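Cytosolic acyl coenzyme A thioester hydrolase (PDB 2V1O) hydrolyses long-chain acyl-CoAs such as palmitoyl-CoA to free fatty acids and coenzyme A, this chain being the N-terminal of its two hotdog domains. Local coordinates at residues 33-38 with 46-51; 73-78 with 83-88; 105-110 with 138-143. One frame throughout, in Å; residues are numbered along the deposited sequence.

Contact 1. Residues 33-38 with 46-51. With COA (coenzyme A), chain G.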
loop_
_atom_site.group_PDB
_atom_site.type_symbol
_atom_site.label_atom_id
_atom_site.label_comp_id
_atom_site.label_asym_id
_atom_site.label_seq_id
_atom_site.Cartn_x
_atom_site.Cartn_y
_atom_site.Cartn_z
ATOM N N ILE A 33 -21.601 5.959 -1.879
ATOM C CA ILE A 33 -23.065 6.063 -1.857
ATOM C C ILE A 33 -23.513 7.499 -2.175
ATOM O O ILE A 33 -24.487 7.718 -2.911
ATOM C CB ILE A 33 -23.663 5.495 -0.523
ATOM C CG1 ILE A 33 -25.138 5.095 -0.708
ATOM C CG2 ILE A 33 -23.432 6.464 0.662
ATOM C CD1 ILE A 33 -25.686 4.193 0.408
ATOM N N SER A 34 -22.768 8.477 -1.668
ATOM C CA SER A 34 -23.134 9.880 -1.854
ATOM C C SER A 34 -22.846 10.355 -3.289
ATOM O O SER A 34 -23.676 11.030 -3.895
ATOM C CB SER A 34 -22.447 10.762 -0.797
ATOM O OG SER A 34 -21.033 10.629 -0.873
ATOM N N THR A 35 -21.684 9.987 -3.834
ATOM C CA THR A 35 -21.347 10.326 -5.226
ATOM C C THR A 35 -22.366 9.728 -6.205
ATOM O O THR A 35 -22.868 10.432 -7.079
ATOM C CB THR A 35 -19.908 9.898 -5.586
ATOM O OG1 THR A 35 -18.979 10.659 -4.798
ATOM C CG2 THR A 35 -19.623 10.122 -7.072
ATOM N N ARG A 36 -22.691 8.441 -6.047
ATOM C CA ARG A 36 -23.689 7.800 -6.905
ATOM C C ARG A 36 -25.012 8.565 -6.847
ATOM O O ARG A 36 -25.607 8.911 -7.880
ATOM C CB ARG A 36 -23.917 6.345 -6.479
ATOM C CG ARG A 36 -24.863 5.596 -7.427
ATOM C CD ARG A 36 -25.424 4.338 -6.800
ATOM N NE ARG A 36 -24.419 3.298 -6.602
ATOM C CZ ARG A 36 -23.908 2.941 -5.422
ATOM N NH1 ARG A 36 -24.291 3.552 -4.307
ATOM N NH2 ARG A 36 -23.001 1.969 -5.360
ATOM N N HIS A 37 -25.458 8.858 -5.630
ATOM C CA HIS A 37 -26.699 9.581 -5.472
ATOM C C HIS A 37 -26.688 10.967 -6.112
ATOM O O HIS A 37 -27.666 11.370 -6.752
ATOM C CB HIS A 37 -27.101 9.715 -4.015
ATOM C CG HIS A 37 -28.377 10.463 -3.860
ATOM N ND1 HIS A 37 -28.417 11.792 -3.494
ATOM C CD2 HIS A 37 -29.649 10.113 -4.158
ATOM C CE1 HIS A 37 -29.670 12.207 -3.513
ATOM N NE2 HIS A 37 -30.437 11.210 -3.911
ATOM N N CYS A 38 -25.593 11.700 -5.925
ATOM C CA CYS A 38 -25.512 13.072 -6.428
ATOM C C CYS A 38 -25.452 13.175 -7.960
ATOM O O CYS A 38 -25.713 14.246 -8.531
ATOM C CB CYS A 38 -24.356 13.819 -5.757
ATOM S SG CYS A 38 -24.723 14.186 -4.029
ATOM N N CYS A 46 -20.270 15.339 -10.759
ATOM C CA CYS A 46 -19.720 15.769 -9.487
ATOM C C CYS A 46 -19.155 14.614 -8.685
ATOM O O CYS A 46 -19.391 13.432 -9.000
ATOM C CB CYS A 46 -20.805 16.481 -8.679
ATOM S SG CYS A 46 -22.209 15.433 -8.268
ATOM N N VAL A 47 -18.391 14.967 -7.653
ATOM C CA VAL A 47 -17.937 13.997 -6.664
ATOM C C VAL A 47 -18.287 14.538 -5.285
ATOM O O VAL A 47 -18.112 15.725 -5.006
ATOM C CB VAL A 47 -16.424 13.725 -6.772
ATOM C CG1 VAL A 47 -15.958 12.827 -5.637
ATOM C CG2 VAL A 47 -16.107 13.076 -8.110
ATOM N N ALA A 48 -18.796 13.657 -4.432
ATOM C CA ALA A 48 -19.167 14.043 -3.078
ATOM C C ALA A 48 -17.914 14.189 -2.214
ATOM O O ALA A 48 -17.076 13.289 -2.189
ATOM C CB ALA A 48 -20.103 13.008 -2.490
ATOM N N ALA A 49 -17.793 15.326 -1.524
ATOM C CA ALA A 49 -16.690 15.580 -0.582
ATOM C C ALA A 49 -17.166 15.464 0.870
ATOM O O ALA A 49 -18.245 15.957 1.207
ATOM C CB ALA A 49 -16.106 16.965 -0.823
ATOM N N LEU A 50 -16.362 14.837 1.733
ATOM C CA LEU A 50 -16.726 14.739 3.153
ATOM C C LEU A 50 -16.686 16.106 3.819
ATOM O O LEU A 50 -15.635 16.748 3.874
ATOM C CB LEU A 50 -15.820 13.755 3.913
ATOM C CG LEU A 50 -16.161 13.567 5.401
ATOM C CD1 LEU A 50 -17.508 12.872 5.572
ATOM C CD2 LEU A 50 -15.079 12.795 6.115
ATOM N N ALA A 51 -17.835 16.535 4.329
ATOM C CA ALA A 51 -17.924 17.802 5.056
ATOM C C ALA A 51 -17.866 17.634 6.578
ATOM O O ALA A 51 -17.315 18.486 7.280
ATOM C CB ALA A 51 -19.183 18.576 4.644
HETATM N N1A COA G . -21.145 19.831 7.627
HETATM C C2A COA G . -22.356 19.624 7.009
HETATM N N3A COA G . -22.736 20.440 5.969
HETATM C C4A COA G . -21.907 21.438 5.563
HETATM C C5A COA G . -20.676 21.661 6.165
HETATM C C6A COA G . -20.293 20.840 7.212
HETATM N N6A COA G . -19.132 21.027 7.837
HETATM N N7A COA G . -20.085 22.715 5.545
HETATM C C8A COA G . -20.915 23.154 4.575
HETATM N N9A COA G . -22.038 22.372 4.580
HETATM C C1B COA G . -23.139 22.370 3.617
HETATM C C2B COA G . -24.083 23.543 3.832
HETATM O O2B COA G . -24.973 23.290 4.896
HETATM C C3B COA G . -24.729 23.647 2.459
HETATM O O3B COA G . -25.826 22.764 2.315
HETATM P P3B COA G . -27.351 23.290 2.370
HETATM O O7A COA G . -27.615 23.737 3.771
HETATM O O8A COA G . -27.488 24.454 1.417
HETATM O O9A COA G . -28.264 22.152 1.991
HETATM C C4B COA G . -23.625 23.175 1.514
HETATM O O4B COA G . -22.650 22.523 2.307
HETATM C C5B COA G . -22.985 24.313 0.726
HETATM O O5B COA G . -22.643 25.384 1.578
HETATM P P1A COA G . -21.781 26.597 0.980
HETATM O O1A COA G . -22.269 26.914 -0.407
HETATM O O2A COA G . -21.872 27.759 1.943
HETATM O O3A COA G . -20.265 26.065 0.879
HETATM P P2A COA G . -19.165 26.187 2.042
HETATM O O4A COA G . -19.766 26.033 3.418
HETATM O O5A COA G . -18.347 27.450 1.901
HETATM O O6A COA G . -18.215 24.943 1.692
HETATM C CBP COA G . -17.555 22.638 1.573
HETATM C CCP COA G . -18.667 23.621 1.937
HETATM C CDP COA G . -17.928 21.253 2.117
HETATM C CEP COA G . -17.503 22.574 0.047
HETATM C CAP COA G . -16.234 23.141 2.172
HETATM O OAP COA G . -16.321 23.268 3.577
HETATM C C9P COA G . -15.056 22.265 1.817
HETATM O O9P COA G . -14.513 22.328 0.532
HETATM N N8P COA G . -14.588 21.468 2.768
HETATM C C7P COA G . -13.591 20.445 2.502
HETATM C C6P COA G . -14.209 19.200 1.866
HETATM C C5P COA G . -13.128 18.165 1.650
HETATM O O5P COA G . -12.277 18.349 0.762
HETATM N N4P COA G . -13.159 17.097 2.451
HETATM C C3P COA G . -11.995 16.253 2.716
HETATM C C2P COA G . -10.838 16.991 3.426
HETATM S S1P COA G . -9.472 15.816 3.557
#
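With chi1 of Thr35 at -65°, OG1 lies beside its own backbone N and reaches the strand, while CG2, anti to that N, is turned to the carbonyl O of Cys46. Thr35 OG1 accepts the backbone N-H of Ala48 at 3.0 Å from Ala48 N, in a nearly straight bond (164°). The same hydroxyl is hydrogen-bonded to Ala31 O one turn back, so a single oxygen ties the strand amide to the helix backbone. Ala48 points its methyl at the helix, where CB meets Ser34 OG in a tight 3.0 Å contact; that hydroxyl is bonded to Gly30 O. The small residue is consistent with the close approach, axes 6.8 Å apart. This is the hotdog fold, with helix 19-38 the sausage and the antiparallel sheet the bun; strand 46-57 is outermost in that sheet within the chain. At the start of the strand, Cys46 SG packs on Cys38 CB at 3.7 Å, and Pro110 of the neighbouring strand 98-112 lies against both cysteines. Beyond Ala48 the strand serves the ligand: Leu50 O accepts the pantetheine amide N4P of coenzyme A at 2.9 Å, and Ala51 CB lies 3.6 Å from C6A of the adenine.

Contact 2. Residues 73-78 with 83-88. With COA (coenzyme A), chain G.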
loop_
_atom_site.group_PDB
_atom_site.type_symbol
_atom_site.label_atom_id
_atom_site.label_comp_id
_atom_site.label_asym_id
_atom_site.label_seq_id
_atom_site.Cartn_x
_atom_site.Cartn_y
_atom_site.Cartn_z
ATOM N N GLU A 73 -26.164 3.852 4.237
ATOM C CA GLU A 73 -27.508 4.221 3.807
ATOM C C GLU A 73 -27.624 5.743 3.823
ATOM O O GLU A 73 -27.205 6.379 4.784
ATOM C CB GLU A 73 -28.549 3.593 4.742
ATOM C CG GLU A 73 -29.976 4.092 4.522
ATOM C CD GLU A 73 -31.020 3.377 5.367
ATOM O OE1 GLU A 73 -30.714 2.928 6.496
ATOM O OE2 GLU A 73 -32.169 3.278 4.894
ATOM N N ILE A 74 -28.179 6.314 2.756
ATOM C CA ILE A 74 -28.490 7.741 2.733
ATOM C C ILE A 74 -29.792 7.930 3.507
ATOM O O ILE A 74 -30.828 7.372 3.141
ATOM C CB ILE A 74 -28.641 8.309 1.297
ATOM C CG1 ILE A 74 -27.320 8.188 0.525
ATOM C CG2 ILE A 74 -29.132 9.779 1.351
ATOM C CD1 ILE A 74 -27.457 8.399 -0.996
ATOM N N THR A 75 -29.722 8.717 4.573
ATOM C CA THR A 75 -30.840 8.865 5.495
ATOM C C THR A 75 -31.508 10.233 5.397
ATOM O O THR A 75 -32.633 10.419 5.873
ATOM C CB THR A 75 -30.391 8.571 6.934
ATOM O OG1 THR A 75 -29.222 9.346 7.241
ATOM C CG2 THR A 75 -30.060 7.088 7.068
ATOM N N TYR A 76 -30.812 11.188 4.777
ATOM C CA TYR A 76 -31.371 12.519 4.540
ATOM C C TYR A 76 -30.647 13.238 3.406
ATOM O O TYR A 76 -29.451 13.013 3.171
ATOM C CB TYR A 76 -31.323 13.382 5.821
ATOM C CG TYR A 76 -32.074 14.691 5.695
ATOM C CD1 TYR A 76 -33.471 14.718 5.703
ATOM C CD2 TYR A 76 -31.391 15.896 5.532
ATOM C CE1 TYR A 76 -34.163 15.906 5.567
ATOM C CE2 TYR A 76 -32.079 17.093 5.393
ATOM C CZ TYR A 76 -33.464 17.088 5.417
ATOM O OH TYR A 76 -34.154 18.260 5.273
ATOM N N THR A 77 -31.383 14.094 2.698
ATOM C CA THR A 77 -30.767 15.057 1.785
ATOM C C THR A 77 -31.347 16.456 2.016
ATOM O O THR A 77 -32.564 16.620 2.174
ATOM C CB THR A 77 -30.908 14.662 0.284
ATOM O OG1 THR A 77 -32.294 14.630 -0.095
ATOM C CG2 THR A 77 -30.237 13.308 -0.014
ATOM N N SER A 78 -30.464 17.448 2.062
ATOM C CA SER A 78 -30.856 18.851 2.088
ATOM C C SER A 78 -30.664 19.391 0.669
ATOM O O SER A 78 -30.441 18.607 -0.265
ATOM C CB SER A 78 -30.020 19.632 3.106
ATOM O OG SER A 78 -28.655 19.708 2.704
ATOM N N GLU A 83 -26.781 13.213 4.052
ATOM C CA GLU A 83 -26.467 12.547 5.308
ATOM C C GLU A 83 -26.397 11.042 5.064
ATOM O O GLU A 83 -27.306 10.461 4.460
ATOM C CB GLU A 83 -27.515 12.868 6.377
ATOM C CG GLU A 83 -27.165 12.326 7.754
ATOM C CD GLU A 83 -28.368 12.272 8.686
ATOM O OE1 GLU A 83 -29.420 11.745 8.268
ATOM O OE2 GLU A 83 -28.256 12.764 9.830
ATOM N N VAL A 84 -25.309 10.426 5.522
ATOM C CA VAL A 84 -25.095 8.986 5.342
ATOM C C VAL A 84 -24.842 8.337 6.697
ATOM O O VAL A 84 -24.009 8.814 7.479
ATOM C CB VAL A 84 -23.886 8.680 4.389
ATOM C CG1 VAL A 84 -23.710 7.165 4.213
ATOM C CG2 VAL A 84 -24.039 9.386 3.015
ATOM N N GLN A 85 -25.584 7.270 6.981
ATOM C CA GLN A 85 -25.350 6.462 8.163
ATOM C C GLN A 85 -24.580 5.219 7.762
ATOM O O GLN A 85 -24.948 4.527 6.805
ATOM C CB GLN A 85 -26.662 6.070 8.835
ATOM C CG GLN A 85 -27.392 7.239 9.462
ATOM C CD GLN A 85 -28.669 6.829 10.170
ATOM O OE1 GLN A 85 -28.988 5.641 10.280
ATOM N NE2 GLN A 85 -29.417 7.819 10.647
ATOM N N VAL A 86 -23.508 4.944 8.495
ATOM C CA VAL A 86 -22.642 3.807 8.190
ATOM C C VAL A 86 -22.567 2.867 9.389
ATOM O O VAL A 86 -22.386 3.322 10.528
ATOM C CB VAL A 86 -21.217 4.267 7.798
ATOM C CG1 VAL A 86 -20.297 3.051 7.528
ATOM C CG2 VAL A 86 -21.279 5.183 6.573
ATOM N N HIS A 87 -22.732 1.568 9.129
ATOM C CA HIS A 87 -22.603 0.531 10.169
ATOM C C HIS A 87 -21.395 -0.334 9.883
ATOM O O HIS A 87 -21.220 -0.808 8.759
ATOM C CB HIS A 87 -23.837 -0.379 10.234
ATOM C CG HIS A 87 -25.026 0.246 10.892
ATOM N ND1 HIS A 87 -25.667 1.349 10.373
ATOM C CD2 HIS A 87 -25.703 -0.089 12.016
ATOM C CE1 HIS A 87 -26.680 1.677 11.155
ATOM N NE2 HIS A 87 -26.725 0.818 12.157
ATOM N N VAL A 88 -20.580 -0.559 10.912
ATOM C CA VAL A 88 -19.430 -1.461 10.810
ATOM C C VAL A 88 -19.648 -2.649 11.737
ATOM O O VAL A 88 -19.882 -2.479 12.940
ATOM C CB VAL A 88 -18.110 -0.767 11.188
ATOM C CG1 VAL A 88 -16.934 -1.750 11.098
ATOM C CG2 VAL A 88 -17.866 0.446 10.289
HETATM N N1A COA G . -21.145 19.831 7.627
HETATM C C2A COA G . -22.356 19.624 7.009
HETATM N N3A COA G . -22.736 20.440 5.969
HETATM C C4A COA G . -21.907 21.438 5.563
HETATM C C5A COA G . -20.676 21.661 6.165
HETATM C C6A COA G . -20.293 20.840 7.212
HETATM N N6A COA G . -19.132 21.027 7.837
HETATM N N7A COA G . -20.085 22.715 5.545
HETATM C C8A COA G . -20.915 23.154 4.575
HETATM N N9A COA G . -22.038 22.372 4.580
HETATM C C1B COA G . -23.139 22.370 3.617
HETATM C C2B COA G . -24.083 23.543 3.832
HETATM O O2B COA G . -24.973 23.290 4.896
HETATM C C3B COA G . -24.729 23.647 2.459
HETATM O O3B COA G . -25.826 22.764 2.315
HETATM P P3B COA G . -27.351 23.290 2.370
HETATM O O7A COA G . -27.615 23.737 3.771
HETATM O O8A COA G . -27.488 24.454 1.417
HETATM O O9A COA G . -28.264 22.152 1.991
HETATM C C4B COA G . -23.625 23.175 1.514
HETATM O O4B COA G . -22.650 22.523 2.307
HETATM C C5B COA G . -22.985 24.313 0.726
HETATM O O5B COA G . -22.643 25.384 1.578
HETATM P P1A COA G . -21.781 26.597 0.980
HETATM O O1A COA G . -22.269 26.914 -0.407
HETATM O O2A COA G . -21.872 27.759 1.943
HETATM O O3A COA G . -20.265 26.065 0.879
HETATM P P2A COA G . -19.165 26.187 2.042
HETATM O O4A COA G . -19.766 26.033 3.418
HETATM O O5A COA G . -18.347 27.450 1.901
HETATM O O6A COA G . -18.215 24.943 1.692
HETATM C CBP COA G . -17.555 22.638 1.573
HETATM C CCP COA G . -18.667 23.621 1.937
HETATM C CDP COA G . -17.928 21.253 2.117
HETATM C CEP COA G . -17.503 22.574 0.047
HETATM C CAP COA G . -16.234 23.141 2.172
HETATM O OAP COA G . -16.321 23.268 3.577
HETATM C C9P COA G . -15.056 22.265 1.817
HETATM O O9P COA G . -14.513 22.328 0.532
HETATM N N8P COA G . -14.588 21.468 2.768
HETATM C C7P COA G . -13.591 20.445 2.502
HETATM C C6P COA G . -14.209 19.200 1.866
HETATM C C5P COA G . -13.128 18.165 1.650
HETATM O O5P COA G . -12.277 18.349 0.762
HETATM N N4P COA G . -13.159 17.097 2.451
HETATM C C3P COA G . -11.995 16.253 2.716
HETATM C C2P COA G . -10.838 16.991 3.426
HETATM S S1P COA G . -9.472 15.816 3.557
HETATM O O HOH W 1 -28.767 3.095 8.565
#
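Thr75 and Glu83 meet through their side chains as well as their backbones. From CB of Glu83, which packs 3.9 Å from Tyr76 CB, the chain runs out extended, with CG anti to the backbone N (chi1 -174°) and passing Thr75 OG1. At the carboxylate, OE1 accepts the hydroxyl in a short bond, 2.6 Å from Thr75 OG1 to Glu83 OE1, met from above the carboxylate plane, 44° out of it. OE1 also lies 3.5 Å from Tyr76 CB. The second oxygen, OE2, forms a salt bridge with Arg139 of helix 130-146, which probably helps keep this buried acid ionised. Thr75 CG2 rests over the amide of Gln85, 3.4 Å from its CD; the two side chains cross at about a right angle. One water lies between Glu73 OE1 and Gln85 OE1 on the same face, while Ile74 and Val84 pack loosely on the face toward helix 19-38. Past the last strand residue, Ser78 OG donates to the coenzyme A phosphate oxygen O9A at 2.6 Å. Along the backbones, Glu73 and Gln85 form a hydrogen-bonded pair, N to O both ways, and Ile74 and Val84 a non-hydrogen-bonded one. The register then shifts: Glu83 N bonds to Tyr76 O, and Glu83 O takes the N-H of Thr75. Two residues thus face one, a classic beta bulge in the antiparallel hairpin of strands 67-77 and 82-91 of the hotdog sheet.

Contact 3. Residues 105-110 with 138-143. With COA (coenzyme A), chain G.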
loop_
_atom_site.group_PDB
_atom_site.type_symbol
_atom_site.label_atom_id
_atom_site.label_comp_id
_atom_site.label_asym_id
_atom_site.label_seq_id
_atom_site.Cartn_x
_atom_site.Cartn_y
_atom_site.Cartn_z
ATOM N N THR A 105 -22.246 8.643 11.419
ATOM C CA THR A 105 -23.026 9.446 10.497
ATOM C C THR A 105 -22.098 10.480 9.858
ATOM O O THR A 105 -21.290 11.118 10.540
ATOM C CB THR A 105 -24.230 10.116 11.187
ATOM O OG1 THR A 105 -25.124 9.105 11.665
ATOM C CG2 THR A 105 -24.996 11.038 10.220
ATOM N N LEU A 106 -22.227 10.623 8.545
ATOM C CA LEU A 106 -21.373 11.508 7.770
ATOM C C LEU A 106 -22.216 12.441 6.921
ATOM O O LEU A 106 -23.300 12.071 6.478
ATOM C CB LEU A 106 -20.484 10.684 6.838
ATOM C CG LEU A 106 -19.779 9.421 7.351
ATOM C CD1 LEU A 106 -19.301 8.570 6.175
ATOM C CD2 LEU A 106 -18.627 9.787 8.248
ATOM N N TRP A 107 -21.676 13.631 6.658
ATOM C CA TRP A 107 -22.282 14.575 5.732
ATOM C C TRP A 107 -21.344 14.839 4.573
ATOM O O TRP A 107 -20.151 15.111 4.774
ATOM C CB TRP A 107 -22.622 15.894 6.438
ATOM C CG TRP A 107 -23.690 15.738 7.467
ATOM C CD1 TRP A 107 -23.525 15.348 8.766
ATOM C CD2 TRP A 107 -25.097 15.972 7.290
ATOM N NE1 TRP A 107 -24.738 15.327 9.412
ATOM C CE2 TRP A 107 -25.721 15.700 8.528
ATOM C CE3 TRP A 107 -25.887 16.379 6.203
ATOM C CZ2 TRP A 107 -27.107 15.826 8.717
ATOM C CZ3 TRP A 107 -27.268 16.508 6.391
ATOM C CH2 TRP A 107 -27.859 16.227 7.641
ATOM N N TYR A 108 -21.904 14.751 3.368
ATOM C CA TYR A 108 -21.193 15.008 2.124
ATOM C C TYR A 108 -21.835 16.165 1.371
ATOM O O TYR A 108 -23.027 16.407 1.497
ATOM C CB TYR A 108 -21.214 13.762 1.236
ATOM C CG TYR A 108 -20.331 12.656 1.754
ATOM C CD1 TYR A 108 -19.008 12.536 1.310
ATOM C CD2 TYR A 108 -20.803 11.737 2.695
ATOM C CE1 TYR A 108 -18.175 11.534 1.791
ATOM C CE2 TYR A 108 -19.963 10.718 3.186
ATOM C CZ TYR A 108 -18.659 10.631 2.727
ATOM O OH TYR A 108 -17.817 9.638 3.187
ATOM N N VAL A 109 -21.024 16.849 0.581
ATOM C CA VAL A 109 -21.472 17.930 -0.281
ATOM C C VAL A 109 -20.930 17.656 -1.698
ATOM O O VAL A 109 -19.733 17.428 -1.860
ATOM C CB VAL A 109 -20.975 19.303 0.250
ATOM C CG1 VAL A 109 -21.362 20.432 -0.697
ATOM C CG2 VAL A 109 -21.510 19.573 1.677
ATOM N N PRO A 110 -21.808 17.661 -2.719
ATOM C CA PRO A 110 -21.310 17.415 -4.074
ATOM C C PRO A 110 -20.595 18.626 -4.665
ATOM O O PRO A 110 -21.123 19.745 -4.633
ATOM C CB PRO A 110 -22.579 17.098 -4.877
ATOM C CG PRO A 110 -23.680 17.815 -4.148
ATOM C CD PRO A 110 -23.272 17.868 -2.688
ATOM N N LYS A 138 -34.430 17.303 11.261
ATOM C CA LYS A 138 -34.022 17.728 12.606
ATOM C C LYS A 138 -32.503 17.627 12.822
ATOM O O LYS A 138 -31.895 18.513 13.430
ATOM C CB LYS A 138 -34.761 16.901 13.662
ATOM C CG LYS A 138 -34.685 17.463 15.065
ATOM C CD LYS A 138 -35.428 16.576 16.052
ATOM C CE LYS A 138 -35.030 16.894 17.489
ATOM N NZ LYS A 138 -35.581 18.193 17.966
ATOM N N ARG A 139 -31.901 16.545 12.332
ATOM C CA ARG A 139 -30.449 16.365 12.435
ATOM C C ARG A 139 -29.711 17.383 11.562
ATOM O O ARG A 139 -28.701 17.945 11.987
ATOM C CB ARG A 139 -30.039 14.936 12.073
ATOM C CG ARG A 139 -30.624 13.868 12.995
ATOM C CD ARG A 139 -30.027 12.483 12.737
ATOM N NE ARG A 139 -30.331 11.980 11.393
ATOM C CZ ARG A 139 -31.405 11.264 11.064
ATOM N NH1 ARG A 139 -32.319 10.942 11.979
ATOM N NH2 ARG A 139 -31.563 10.860 9.808
ATOM N N TYR A 140 -30.231 17.613 10.357
ATOM C CA TYR A 140 -29.723 18.637 9.440
ATOM C C TYR A 140 -29.713 20.017 10.095
ATOM O O TYR A 140 -28.694 20.704 10.105
ATOM C CB TYR A 140 -30.583 18.671 8.173
ATOM C CG TYR A 140 -30.377 19.897 7.310
ATOM C CD1 TYR A 140 -29.151 20.139 6.699
ATOM C CD2 TYR A 140 -31.417 20.811 7.095
ATOM C CE1 TYR A 140 -28.955 21.261 5.898
ATOM C CE2 TYR A 140 -31.230 21.936 6.291
ATOM C CZ TYR A 140 -29.992 22.152 5.698
ATOM O OH TYR A 140 -29.789 23.248 4.893
ATOM N N GLU A 141 -30.861 20.411 10.638
ATOM C CA GLU A 141 -30.998 21.677 11.354
ATOM C C GLU A 141 -30.034 21.795 12.542
ATOM O O GLU A 141 -29.465 22.856 12.771
ATOM C CB GLU A 141 -32.447 21.856 11.809
ATOM C CG GLU A 141 -33.426 22.083 10.657
ATOM C CD GLU A 141 -34.882 21.867 11.046
ATOM O OE1 GLU A 141 -35.156 21.293 12.120
ATOM O OE2 GLU A 141 -35.763 22.280 10.271
ATOM N N ALA A 142 -29.841 20.700 13.275
ATOM C CA ALA A 142 -28.929 20.675 14.424
ATOM C C ALA A 142 -27.487 21.037 14.028
ATOM O O ALA A 142 -26.875 21.934 14.628
ATOM C CB ALA A 142 -28.979 19.312 15.114
ATOM N N GLN A 143 -26.960 20.355 13.015
ATOM C CA GLN A 143 -25.589 20.611 12.562
ATOM C C GLN A 143 -25.448 21.973 11.866
ATOM O O GLN A 143 -24.447 22.666 12.048
ATOM C CB GLN A 143 -25.020 19.441 11.727
ATOM C CG GLN A 143 -25.865 18.975 10.532
ATOM C CD GLN A 143 -25.506 19.648 9.209
ATOM O OE1 GLN A 143 -25.921 19.194 8.142
ATOM N NE2 GLN A 143 -24.732 20.709 9.271
HETATM N N1A COA G . -21.145 19.831 7.627
HETATM C C2A COA G . -22.356 19.624 7.009
HETATM N N3A COA G . -22.736 20.440 5.969
HETATM C C4A COA G . -21.907 21.438 5.563
HETATM C C5A COA G . -20.676 21.661 6.165
HETATM C C6A COA G . -20.293 20.840 7.212
HETATM N N6A COA G . -19.132 21.027 7.837
HETATM N N7A COA G . -20.085 22.715 5.545
HETATM C C8A COA G . -20.915 23.154 4.575
HETATM N N9A COA G . -22.038 22.372 4.580
HETATM C C1B COA G . -23.139 22.370 3.617
HETATM C C2B COA G . -24.083 23.543 3.832
HETATM O O2B COA G . -24.973 23.290 4.896
HETATM C C3B COA G . -24.729 23.647 2.459
HETATM O O3B COA G . -25.826 22.764 2.315
HETATM P P3B COA G . -27.351 23.290 2.370
HETATM O O7A COA G . -27.615 23.737 3.771
HETATM O O8A COA G . -27.488 24.454 1.417
HETATM O O9A COA G . -28.264 22.152 1.991
HETATM C C4B COA G . -23.625 23.175 1.514
HETATM O O4B COA G . -22.650 22.523 2.307
HETATM C C5B COA G . -22.985 24.313 0.726
HETATM O O5B COA G . -22.643 25.384 1.578
HETATM P P1A COA G . -21.781 26.597 0.980
HETATM O O1A COA G . -22.269 26.914 -0.407
HETATM O O2A COA G . -21.872 27.759 1.943
HETATM O O3A COA G . -20.265 26.065 0.879
HETATM P P2A COA G . -19.165 26.187 2.042
HETATM O O4A COA G . -19.766 26.033 3.418
HETATM O O5A COA G . -18.347 27.450 1.901
HETATM O O6A COA G . -18.215 24.943 1.692
HETATM C CBP COA G . -17.555 22.638 1.573
HETATM C CCP COA G . -18.667 23.621 1.937
HETATM C CDP COA G . -17.928 21.253 2.117
HETATM C CEP COA G . -17.503 22.574 0.047
HETATM C CAP COA G . -16.234 23.141 2.172
HETATM O OAP COA G . -16.321 23.268 3.577
HETATM C C9P COA G . -15.056 22.265 1.817
HETATM O O9P COA G . -14.513 22.328 0.532
HETATM N N8P COA G . -14.588 21.468 2.768
HETATM C C7P COA G . -13.591 20.445 2.502
HETATM C C6P COA G . -14.209 19.200 1.866
HETATM C C5P COA G . -13.128 18.165 1.650
HETATM O O5P COA G . -12.277 18.349 0.762
HETATM N N4P COA G . -13.159 17.097 2.451
HETATM C C3P COA G . -11.995 16.253 2.716
HETATM C C2P COA G . -10.838 16.991 3.426
HETATM S S1P COA G . -9.472 15.816 3.557
#
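Trp107 and Gln143 join strand 98-112 of the hotdog sheet to helix 130-146, which lies on the face of the sheet away from the central helix 19-38 and forms one wall of the coenzyme A pocket. The apolar part is the far end of the indole on Tyr140: Trp107 CH2 lies 3.7 Å from Tyr140 CB and also touches its CA, and the two side chains cross at about a right angle. The axes are 11.6 Å apart, and the indole bridges the distance.

An amide-on-ring contact completes the packing. Gln143 approaches from the opposite direction: its CG sits between its backbone N and carbonyl carbon (chi1 53°), and a bend at chi2 brings one end of the amide over the centre of one indole face, its plane steeply inclined (62°) to the ring. Gln143 CG also packs 3.8 Å from Trp107 CZ2.

Polar bonds lie at the margins. Trp107 NE1 makes a weak hydrogen bond with Glu54, and the polar end of Arg139 has Glu83 as its partner. The nearest Arg139 atom to the indole is its backbone C, 4.2 Å from Trp107 CZ2.

Contacts with the ligand come from both segments. Trp107 CB and the Gln143 amide both touch the C2A corner of the adenine, Trp107 CB at 3.8 Å. Val109 CG2 packs against the ribose, and Lys144 of the helix and Arg147 just after it supply further hydrogen bonds to coenzyme A. Tyr140 OH donates to the phosphate oxygen O7A in a very short bond of 2.5 Å, O7A lying at the edge of the phenol ring, in its plane.

How the contacts relate
Contact 1 is the most buried, pairing the central helix with strand 46-57, whereas contacts 2 and 3 are only partly buried. One sheet serves all three: strand 98-112 hydrogen-bonds to strand 46-57 on one side, Ala51 N to Trp107 O, and to strand 82-91 on the other, Val84 O to Leu106 N. Ile33 and His37 of contact 1 pack on Ile74 and Val84 of contact 2, while on the opposite face Glu83 and Arg139 join contacts 2 and 3. Small side chains and one hydroxyl link helix to strand in the first, backbone ladders and carboxylate dominate the second, and aromatic packing the third. Contact 3 lines the coenzyme A pocket with side chains from both segments, contact 1 lends it one strand and contact 2 Ser78 alone.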